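Local coordinates for protein LpxE (Aquifex aeolicus, PDB 6EBU) that probably removes the 1-phosphate group from lipid A, as a membrane-embedded hydrolase of the PAP2 phosphatase superfamily, at residues Asn15-Phe19 and His149-Asp153; Pro106-Thr110 and Ile139-Arg143; Met112-Thr118 and Phe133-Ile139. The protein carries 1 engineered substitution. All blocks are in the same frame, centred on the assembly; numbering follows the deposited sequence.

Contact 1 of 3, residues Asn15-Phe19 and His149-Asp153; sequences NLELF and HFPLD. With SO4 (sulfate ion), chain B.
Asn15 OD1 accepts the backbone N-H of Leu152 at 2.9 Å between OD1 and N. This bond ties helix 13-24 to the start of helix 151-170, which the HX3D part of the PAP2 motif (His149 to Asp153) spans. The donor comes in tilted 31° from the carbonyl plane of the amide, and the bond is bent. Asn15 CG stands anti to the backbone N (chi1 -156°), which carries the amide across the helix start. Its other end, ND2, is bonded to Glu10 O, so both ends of the amide are held. ND2 also lies 3.4 Å from Phe150 CB.

Beside the amide, Pro151 turns its ring to the N-terminal helix. Its CG packs 3.6 Å from Leu18 CB, and its CD sits at the edge of the Phe19 ring. The Phe19 and Phe150 rings meet obliquely, with planes 54° apart. Leu16 CD2 adds an apolar contact to Phe150 CE1.

Phe150 is the N-cap residue. Its N-H is taken by Asp153 OD2 at 2.8 Å from Phe150 N. The same oxygen is bonded by Ser104 OG and, weakly, by His149 ND1. The far side of that imidazole faces the bound sulfate: His149 NE2 donates to sulfate O1 at 2.8 Å.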
loop_
_atom_site.group_PDB
_atom_site.type_symbol
_atom_site.label_atom_id
_atom_site.label_comp_id
_atom_site.label_asym_id
_atom_site.label_seq_id
_atom_site.Cartn_x
_atom_site.Cartn_y
_atom_site.Cartn_z
ATOM N N ASN A 15 -6.049 16.366 -3.773
ATOM C CA ASN A 15 -4.948 15.420 -3.918
ATOM C C ASN A 15 -3.599 16.105 -3.749
ATOM O O ASN A 15 -2.713 15.584 -3.063
ATOM C CB ASN A 15 -5.025 14.732 -5.280
ATOM C CG ASN A 15 -4.335 13.383 -5.295
ATOM O OD1 ASN A 15 -4.146 12.756 -4.253
ATOM N ND2 ASN A 15 -3.960 12.928 -6.484
ATOM N N LEU A 16 -3.424 17.275 -4.367
ATOM C CA LEU A 16 -2.128 17.942 -4.342
ATOM C C LEU A 16 -1.856 18.600 -2.994
ATOM O O LEU A 16 -0.717 18.584 -2.515
ATOM C CB LEU A 16 -2.049 18.975 -5.467
ATOM C CG LEU A 16 -2.281 18.455 -6.888
ATOM C CD1 LEU A 16 -2.007 19.549 -7.906
ATOM C CD2 LEU A 16 -1.425 17.227 -7.170
ATOM N N GLU A 17 -2.882 19.182 -2.372
ATOM C CA GLU A 17 -2.686 19.808 -1.067
ATOM C C GLU A 17 -2.389 18.764 0.002
ATOM O O GLU A 17 -1.543 18.986 0.876
ATOM C CB GLU A 17 -3.914 20.636 -0.690
ATOM N N LEU A 18 -3.077 17.620 -0.050
ATOM C CA LEU A 18 -2.789 16.542 0.889
ATOM C C LEU A 18 -1.373 16.015 0.705
ATOM O O LEU A 18 -0.672 15.741 1.687
ATOM C CB LEU A 18 -3.801 15.409 0.723
ATOM C CG LEU A 18 -5.182 15.555 1.363
ATOM C CD1 LEU A 18 -5.756 14.182 1.679
ATOM C CD2 LEU A 18 -5.116 16.413 2.614
ATOM N N PHE A 19 -0.932 15.864 -0.546
ATOM C CA PHE A 19 0.423 15.382 -0.784
ATOM C C PHE A 19 1.457 16.341 -0.209
ATOM O O PHE A 19 2.443 15.907 0.400
ATOM C CB PHE A 19 0.669 15.178 -2.281
ATOM C CG PHE A 19 2.097 14.848 -2.608
ATOM C CD1 PHE A 19 2.570 13.552 -2.475
ATOM C CD2 PHE A 19 2.977 15.839 -3.015
ATOM C CE1 PHE A 19 3.887 13.247 -2.758
ATOM C CE2 PHE A 19 4.299 15.540 -3.299
ATOM C CZ PHE A 19 4.753 14.242 -3.170
ATOM N N HIS A 149 3.932 8.475 -4.414
ATOM C CA HIS A 149 2.505 8.280 -4.616
ATOM C C HIS A 149 1.750 9.515 -4.149
ATOM O O HIS A 149 2.238 10.299 -3.329
ATOM C CB HIS A 149 1.985 7.038 -3.875
ATOM C CG HIS A 149 2.216 5.753 -4.609
ATOM N ND1 HIS A 149 1.610 5.461 -5.813
ATOM C CD2 HIS A 149 2.981 4.677 -4.303
ATOM C CE1 HIS A 149 1.995 4.264 -6.218
ATOM N NE2 HIS A 149 2.828 3.768 -5.322
ATOM N N PHE A 150 0.548 9.682 -4.701
ATOM C CA PHE A 150 -0.433 10.669 -4.288
ATOM C C PHE A 150 -1.408 10.053 -3.296
ATOM O O PHE A 150 -1.582 8.831 -3.261
ATOM C CB PHE A 150 -1.204 11.190 -5.499
ATOM C CG PHE A 150 -0.363 11.949 -6.483
ATOM C CD1 PHE A 150 -0.020 13.269 -6.249
ATOM C CD2 PHE A 150 0.064 11.347 -7.655
ATOM C CE1 PHE A 150 0.745 13.974 -7.164
ATOM C CE2 PHE A 150 0.828 12.046 -8.572
ATOM C CZ PHE A 150 1.167 13.361 -8.325
ATOM N N PRO A 151 -2.056 10.878 -2.470
ATOM C CA PRO A 151 -3.093 10.347 -1.569
ATOM C C PRO A 151 -4.193 9.577 -2.280
ATOM O O PRO A 151 -4.768 8.654 -1.689
ATOM C CB PRO A 151 -3.635 11.613 -0.895
ATOM C CG PRO A 151 -2.466 12.536 -0.880
ATOM C CD PRO A 151 -1.720 12.279 -2.161
ATOM N N LEU A 152 -4.511 9.930 -3.526
ATOM C CA LEU A 152 -5.501 9.165 -4.279
ATOM C C LEU A 152 -5.036 7.730 -4.499
ATOM O O LEU A 152 -5.835 6.790 -4.417
ATOM C CB LEU A 152 -5.783 9.847 -5.618
ATOM C CG LEU A 152 -6.602 9.042 -6.630
ATOM C CD1 LEU A 152 -8.010 8.798 -6.109
ATOM C CD2 LEU A 152 -6.635 9.736 -7.984
ATOM N N ASP A 153 -3.741 7.544 -4.772
ATOM C CA ASP A 153 -3.218 6.207 -5.037
ATOM C C ASP A 153 -3.280 5.326 -3.797
ATOM O O ASP A 153 -3.610 4.138 -3.890
ATOM C CB ASP A 153 -1.780 6.294 -5.545
ATOM C CG ASP A 153 -1.605 7.327 -6.633
ATOM O OD1 ASP A 153 -2.546 7.517 -7.433
ATOM O OD2 ASP A 153 -0.521 7.947 -6.691
HETATM S S SO4 B . 3.859 0.750 -5.969
HETATM O O1 SO4 B . 3.812 1.293 -4.613
HETATM O O2 SO4 B . 5.014 1.292 -6.675
HETATM O O3 SO4 B . 2.635 1.126 -6.670
HETATM O O4 SO4 B . 3.962 -0.706 -5.910
#

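Contact 2 of 3, residues Pro106-Thr110 and Ile139-Arg143; sequences PSGDT and IGYER. With BOG (octyl beta-D-glucopyranoside), chain F; BOG (octyl beta-D-glucopyranoside), chain D; SO4 (sulfate ion), chain B.
Thr110 and Gly140 bring the two backbones close, with CA atoms 5.0 Å apart. The segments separate toward the other end, where Ser107 CA and Arg143 CA are 7.9 Å apart. Residues 106-107 are a loop running into helix 108-121, with Ser107 at the N-cap, while 139-143 is fully helical. Thr110 OG1 rests 3.4 Å from Gly140 CA. The same hydroxyl shares a hydrogen bond with Ser107 OG, and Arg143 CG lies next to both oxygens. The CG2 branch of Ile139 packs against Asp109 O.

The side chain of Arg143 folds at chi2 and chi3, which turns its guanidinium back over Asp109. Asp109 OD2 sits over the centre of one guanidinium face, 3.3 Å from Arg143 NE. No N-H points at this oxygen, so the pair is a salt bridge of charges alone. The N-H groups point outward in the plane. Arg143 NH1 donates to Glu142 OE1 at 2.8 Å, on the syn side of the carboxylate. On the other edge, Arg143 NE and NH2 both reach sulfate O1, with 3.0 Å from NH2. The partners on two edges should fix the rotation of the group. A water lies between Asp109 OD2 and Glu142 OE2.

Gly108 N donates to sulfate O3 in a nearly straight bond (172°), and Lys79, Arg86 and His149 also donate to the sulfate. Lys79 and Arg86 (KX6RP), the PSGH loop, here PSGD with Asp109 at the histidine position, and Arg143 and His149 (RX5HX3D) match the PAP2 phosphate site. This anion pocket is its hallmark; the sulfate probably marks where a phosphate would sit.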
loop_
_atom_site.group_PDB
_atom_site.type_symbol
_atom_site.label_atom_id
_atom_site.label_comp_id
_atom_site.label_asym_id
_atom_site.label_seq_id
_atom_site.Cartn_x
_atom_site.Cartn_y
_atom_site.Cartn_z
ATOM N N PRO A 106 -2.988 2.548 -9.027
ATOM C CA PRO A 106 -2.957 2.906 -7.608
ATOM C C PRO A 106 -1.676 2.418 -6.933
ATOM O O PRO A 106 -0.748 2.011 -7.632
ATOM C CB PRO A 106 -4.181 2.186 -7.055
ATOM C CG PRO A 106 -4.237 0.926 -7.874
ATOM C CD PRO A 106 -3.632 1.239 -9.234
ATOM N N SER A 107 -1.627 2.444 -5.602
ATOM C CA SER A 107 -0.444 2.019 -4.861
ATOM C C SER A 107 -0.498 0.517 -4.602
ATOM O O SER A 107 -1.366 0.039 -3.864
ATOM C CB SER A 107 -0.325 2.775 -3.540
ATOM O OG SER A 107 0.705 2.217 -2.740
ATOM N N GLY A 108 0.449 -0.218 -5.187
ATOM C CA GLY A 108 0.482 -1.660 -4.995
ATOM C C GLY A 108 0.945 -2.066 -3.608
ATOM O O GLY A 108 0.448 -3.044 -3.043
ATOM N N ASP A 109 1.907 -1.330 -3.043
ATOM C CA ASP A 109 2.354 -1.618 -1.683
ATOM C C ASP A 109 1.228 -1.414 -0.679
ATOM O O ASP A 109 1.064 -2.210 0.253
ATOM C CB ASP A 109 3.543 -0.736 -1.315
ATOM C CG ASP A 109 4.813 -1.157 -2.007
ATOM O OD1 ASP A 109 4.778 -2.144 -2.775
ATOM O OD2 ASP A 109 5.846 -0.498 -1.778
ATOM N N THR A 110 0.452 -0.343 -0.847
ATOM C CA THR A 110 -0.682 -0.104 0.038
ATOM C C THR A 110 -1.745 -1.185 -0.123
ATOM O O THR A 110 -2.298 -1.673 0.869
ATOM C CB THR A 110 -1.269 1.281 -0.232
ATOM O OG1 THR A 110 -0.232 2.266 -0.129
ATOM C CG2 THR A 110 -2.367 1.605 0.766
ATOM N N ILE A 139 2.388 1.921 5.764
ATOM C CA ILE A 139 2.810 1.696 4.385
ATOM C C ILE A 139 2.195 2.748 3.472
ATOM O O ILE A 139 2.889 3.380 2.665
ATOM C CB ILE A 139 2.445 0.272 3.929
ATOM C CG1 ILE A 139 3.304 -0.760 4.659
ATOM C CG2 ILE A 139 2.627 0.134 2.425
ATOM C CD1 ILE A 139 4.779 -0.610 4.389
ATOM N N GLY A 140 0.882 2.958 3.594
ATOM C CA GLY A 140 0.233 3.994 2.807
ATOM C C GLY A 140 0.826 5.368 3.057
ATOM O O GLY A 140 1.066 6.132 2.118
ATOM N N TYR A 141 1.081 5.696 4.327
ATOM C CA TYR A 141 1.729 6.965 4.640
ATOM C C TYR A 141 3.154 6.999 4.105
ATOM O O TYR A 141 3.635 8.050 3.663
ATOM C CB TYR A 141 1.714 7.206 6.152
ATOM C CG TYR A 141 2.033 8.631 6.556
ATOM C CD1 TYR A 141 3.341 9.102 6.546
ATOM C CD2 TYR A 141 1.027 9.506 6.949
ATOM C CE1 TYR A 141 3.638 10.399 6.909
ATOM C CE2 TYR A 141 1.316 10.809 7.317
ATOM C CZ TYR A 141 2.624 11.249 7.296
ATOM O OH TYR A 141 2.923 12.541 7.661
ATOM N N GLU A 142 3.844 5.857 4.132
ATOM C CA GLU A 142 5.228 5.819 3.669
ATOM C C GLU A 142 5.328 6.147 2.182
ATOM O O GLU A 142 6.253 6.846 1.755
ATOM C CB GLU A 142 5.837 4.448 3.965
ATOM C CG GLU A 142 7.183 4.201 3.317
ATOM C CD GLU A 142 7.093 3.199 2.187
ATOM O OE1 GLU A 142 7.451 3.551 1.044
ATOM O OE2 GLU A 142 6.650 2.062 2.442
ATOM N N ARG A 143 4.377 5.661 1.380
ATOM C CA ARG A 143 4.423 5.922 -0.057
ATOM C C ARG A 143 4.318 7.414 -0.351
ATOM O O ARG A 143 5.006 7.929 -1.240
ATOM C CB ARG A 143 3.308 5.154 -0.772
ATOM C CG ARG A 143 3.309 3.651 -0.521
ATOM C CD ARG A 143 4.706 3.071 -0.643
ATOM N NE ARG A 143 5.047 2.746 -2.024
ATOM C CZ ARG A 143 6.289 2.610 -2.474
ATOM N NH1 ARG A 143 7.316 2.777 -1.654
ATOM N NH2 ARG A 143 6.503 2.310 -3.750
HETATM O O1 BOG F . 7.372 -1.626 -6.379
HETATM C "C1'" BOG F . 7.233 -2.019 -5.015
HETATM C "C2'" BOG F . 8.623 -2.021 -4.340
HETATM C "C3'" BOG F . 8.468 -1.727 -2.816
HETATM C "C4'" BOG F . 9.442 -0.593 -2.392
HETATM C "C5'" BOG F . 9.449 0.523 -3.461
HETATM C "C6'" BOG F . 10.663 1.449 -3.239
HETATM C "C7'" BOG F . 11.926 0.805 -3.807
HETATM C "C8'" BOG F . 11.815 0.719 -5.331
HETATM O O1 BOG D . -9.368 3.935 3.337
HETATM C "C1'" BOG D . -8.316 4.069 4.291
HETATM C "C2'" BOG D . -7.071 4.672 3.603
HETATM C "C3'" BOG D . -5.849 4.630 4.575
HETATM C "C4'" BOG D . -4.583 5.122 3.821
HETATM C "C5'" BOG D . -3.552 5.665 4.831
HETATM C "C6'" BOG D . -2.693 6.755 4.158
HETATM C "C7'" BOG D . -2.727 8.023 5.008
HETATM C "C8'" BOG D . -1.627 8.980 4.547
HETATM S S SO4 B . 3.859 0.750 -5.969
HETATM O O1 SO4 B . 3.812 1.293 -4.613
HETATM O O2 SO4 B . 5.014 1.292 -6.675
HETATM O O3 SO4 B . 2.635 1.126 -6.670
HETATM O O4 SO4 B . 3.962 -0.706 -5.910
HETATM O O HOH W 1 6.584 0.062 0.808
#

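Contact 3 of 3, residues Met112-Thr118 and Phe133-Ile139; sequences MAFTIAT and FLYAFLI. With BOG (octyl beta-D-glucopyranoside), chain D.
Ala113 and Ala136 face each other, CA to CA 4.9 Å, where the segments 112-118 and 133-139 run antiparallel at 174° with their axes 8.4 Å apart. Small residues make this approach possible. Ala113, Ala117 and Ala136 all turn their methyls into the interface, and Ala117 CB meets Ala136 CB at 4.0 Å.

Two aromatic rings lie over these methyls, one from each helix. Phe114 reaches across to Ala136, whose CB stands over the centre of the ring face, 3.5 Å from the centroid, in a CH-pi contact. Phe133 reaches the other way and takes Ala117 CB over its own face in a looser CH-pi contact, 4.0 Å to the centroid. The two side chains cross at about a right angle, and Phe114 CD2 touches Phe133 CE1. The Phe114 torsion (chi1 -86°) sets CG roughly opposite the carbonyl carbon, and CE1 comes 3.2 Å from Ala136 O, which lies above the ring plane on the same side as Ala136 CB. Thr118 OG1 lies near Phe133 CZ but is bonded within its own helix. It donates to Phe114 O at 2.7 Å. Thr118 N reaches that oxygen from the opposite face of the carbonyl plane.

On the other side of the alanines from Phe114, Tyr135 lays its ring beside Ala113, CE2 to CB 3.7 Å. Met112 CE and Ile116 CD1 pack against Tyr135 OH, which is hydrogen-bonded to Leu40 O. Ala113 CB also rests against Ile139 CB.

The octyl chain of a bound detergent touches Phe114 and Phe137, and helix 151-170 packs on Phe114 and Thr118. The arrangement is a tight antiparallel helix pair with alanines where the helices come closest and aromatics at the flanks, part of the all-helical PAP2 membrane bundle.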
loop_
_atom_site.group_PDB
_atom_site.type_symbol
_atom_site.label_atom_id
_atom_site.label_comp_id
_atom_site.label_asym_id
_atom_site.label_seq_id
_atom_site.Cartn_x
_atom_site.Cartn_y
_atom_site.Cartn_z
ATOM N N MET A 112 -1.382 -4.344 -1.142
ATOM C CA MET A 112 -0.916 -5.589 -0.535
ATOM C C MET A 112 -0.955 -5.508 0.986
ATOM O O MET A 112 -1.392 -6.453 1.655
ATOM C CB MET A 112 0.502 -5.911 -1.017
ATOM C CG MET A 112 1.045 -7.241 -0.506
ATOM S SD MET A 112 2.851 -7.312 -0.430
ATOM C CE MET A 112 3.170 -6.326 1.031
ATOM N N ALA A 113 -0.509 -4.383 1.549
ATOM C CA ALA A 113 -0.473 -4.243 3.001
ATOM C C ALA A 113 -1.873 -4.295 3.598
ATOM O O ALA A 113 -2.090 -4.929 4.637
ATOM C CB ALA A 113 0.233 -2.943 3.385
ATOM N N PHE A 114 -2.842 -3.642 2.954
ATOM C CA PHE A 114 -4.216 -3.709 3.441
ATOM C C PHE A 114 -4.855 -5.058 3.140
ATOM O O PHE A 114 -5.764 -5.480 3.861
ATOM C CB PHE A 114 -5.048 -2.572 2.842
ATOM C CG PHE A 114 -4.954 -1.290 3.620
ATOM C CD1 PHE A 114 -3.922 -0.396 3.382
ATOM C CD2 PHE A 114 -5.883 -0.989 4.603
ATOM C CE1 PHE A 114 -3.825 0.782 4.104
ATOM C CE2 PHE A 114 -5.792 0.187 5.328
ATOM C CZ PHE A 114 -4.762 1.073 5.079
ATOM N N THR A 115 -4.394 -5.746 2.094
ATOM C CA THR A 115 -4.828 -7.120 1.862
ATOM C C THR A 115 -4.336 -8.035 2.974
ATOM O O THR A 115 -5.089 -8.870 3.490
ATOM C CB THR A 115 -4.316 -7.612 0.508
ATOM O OG1 THR A 115 -4.745 -6.721 -0.526
ATOM C CG2 THR A 115 -4.838 -8.995 0.225
ATOM N N ILE A 116 -3.065 -7.895 3.348
ATOM C CA ILE A 116 -2.516 -8.668 4.457
ATOM C C ILE A 116 -3.280 -8.368 5.740
ATOM O O ILE A 116 -3.708 -9.280 6.458
ATOM C CB ILE A 116 -1.012 -8.376 4.611
ATOM C CG1 ILE A 116 -0.243 -8.895 3.395
ATOM C CG2 ILE A 116 -0.475 -8.972 5.907
ATOM C CD1 ILE A 116 1.199 -8.432 3.334
ATOM N N ALA A 117 -3.477 -7.081 6.036
ATOM C CA ALA A 117 -4.129 -6.706 7.287
ATOM C C ALA A 117 -5.583 -7.163 7.321
ATOM O O ALA A 117 -6.087 -7.555 8.378
ATOM C CB ALA A 117 -4.033 -5.195 7.500
ATOM N N THR A 118 -6.277 -7.119 6.182
ATOM C CA THR A 118 -7.683 -7.518 6.161
ATOM C C THR A 118 -7.835 -9.019 6.393
ATOM O O THR A 118 -8.657 -9.450 7.211
ATOM C CB THR A 118 -8.327 -7.107 4.834
ATOM O OG1 THR A 118 -8.346 -5.677 4.732
ATOM C CG2 THR A 118 -9.748 -7.634 4.735
ATOM N N PHE A 133 -3.412 -3.198 11.064
ATOM C CA PHE A 133 -3.937 -2.042 10.350
ATOM C C PHE A 133 -3.125 -0.778 10.595
ATOM O O PHE A 133 -3.180 0.140 9.771
ATOM C CB PHE A 133 -5.406 -1.825 10.711
ATOM C CG PHE A 133 -6.342 -2.649 9.878
ATOM C CD1 PHE A 133 -6.703 -2.232 8.606
ATOM C CD2 PHE A 133 -6.829 -3.855 10.347
ATOM C CE1 PHE A 133 -7.549 -2.994 7.826
ATOM C CE2 PHE A 133 -7.678 -4.622 9.571
ATOM C CZ PHE A 133 -8.037 -4.191 8.308
ATOM N N LEU A 134 -2.366 -0.710 11.691
ATOM C CA LEU A 134 -1.361 0.342 11.806
ATOM C C LEU A 134 -0.230 0.116 10.811
ATOM O O LEU A 134 0.286 1.070 10.217
ATOM C CB LEU A 134 -0.810 0.410 13.229
ATOM C CG LEU A 134 0.243 1.505 13.426
ATOM C CD1 LEU A 134 -0.412 2.881 13.448
ATOM C CD2 LEU A 134 1.065 1.267 14.682
ATOM N N TYR A 135 0.168 -1.144 10.622
ATOM C CA TYR A 135 1.182 -1.460 9.622
ATOM C C TYR A 135 0.712 -1.057 8.229
ATOM O O TYR A 135 1.451 -0.419 7.472
ATOM C CB TYR A 135 1.516 -2.953 9.684
ATOM C CG TYR A 135 1.850 -3.574 8.348
ATOM C CD1 TYR A 135 3.105 -3.415 7.783
ATOM C CD2 TYR A 135 0.907 -4.324 7.654
ATOM C CE1 TYR A 135 3.416 -3.981 6.561
ATOM C CE2 TYR A 135 1.207 -4.892 6.433
ATOM C CZ TYR A 135 2.463 -4.718 5.891
ATOM O OH TYR A 135 2.765 -5.282 4.672
ATOM N N ALA A 136 -0.531 -1.405 7.885
ATOM C CA ALA A 136 -1.075 -1.025 6.584
ATOM C C ALA A 136 -1.142 0.489 6.431
ATOM O O ALA A 136 -0.846 1.025 5.357
ATOM C CB ALA A 136 -2.461 -1.642 6.392
ATOM N N PHE A 137 -1.529 1.198 7.495
ATOM C CA PHE A 137 -1.595 2.654 7.424
ATOM C C PHE A 137 -0.214 3.256 7.205
ATOM O O PHE A 137 -0.053 4.183 6.402
ATOM C CB PHE A 137 -2.230 3.216 8.696
ATOM C CG PHE A 137 -1.958 4.679 8.910
ATOM C CD1 PHE A 137 -2.727 5.640 8.273
ATOM C CD2 PHE A 137 -0.929 5.095 9.743
ATOM C CE1 PHE A 137 -2.477 6.989 8.461
ATOM C CE2 PHE A 137 -0.674 6.441 9.934
ATOM C CZ PHE A 137 -1.449 7.389 9.293
ATOM N N LEU A 138 0.795 2.741 7.912
ATOM C CA LEU A 138 2.143 3.287 7.785
ATOM C C LEU A 138 2.719 3.051 6.395
ATOM O O LEU A 138 3.470 3.892 5.890
ATOM C CB LEU A 138 3.058 2.685 8.852
ATOM C CG LEU A 138 2.842 3.198 10.279
ATOM C CD1 LEU A 138 3.753 2.474 11.258
ATOM C CD2 LEU A 138 3.059 4.704 10.350
ATOM N N ILE A 139 2.388 1.921 5.764
ATOM C CA ILE A 139 2.810 1.696 4.385
ATOM C C ILE A 139 2.195 2.748 3.472
ATOM O O ILE A 139 2.889 3.380 2.665
ATOM C CB ILE A 139 2.445 0.272 3.929
ATOM C CG1 ILE A 139 3.304 -0.760 4.659
ATOM C CG2 ILE A 139 2.627 0.134 2.425
ATOM C CD1 ILE A 139 4.779 -0.610 4.389
HETATM O O1 BOG D . -9.368 3.935 3.337
HETATM C "C1'" BOG D . -8.316 4.069 4.291
HETATM C "C2'" BOG D . -7.071 4.672 3.603
HETATM C "C3'" BOG D . -5.849 4.630 4.575
HETATM C "C4'" BOG D . -4.583 5.122 3.821
HETATM C "C5'" BOG D . -3.552 5.665 4.831
HETATM C "C6'" BOG D . -2.693 6.755 4.158
HETATM C "C7'" BOG D . -2.727 8.023 5.008
HETATM C "C8'" BOG D . -1.627 8.980 4.547
#

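Contacts 2 and 3 lie along one helix pair, 108-121 with 126-145, their centres about 9 Å apart, and they share Ile139. Contact 2 holds the sulfate end, and contact 3 lies toward the connection between the helices. Contact 1 brings in the N-terminal helix 13-24 and the start of helix 151-170. Its centre is about 11 Å from that of contact 2 and 18 Å from that of contact 3. Along the chain, contact 3 is enclosed by contact 2, and both lie between the two segments of contact 1. Asp153 O and Ser107 N, 3.1 Å apart, probably join contacts 1 and 2 by a hydrogen bond. Both reach the same sulfate, so distant motif pieces converge on one pocket.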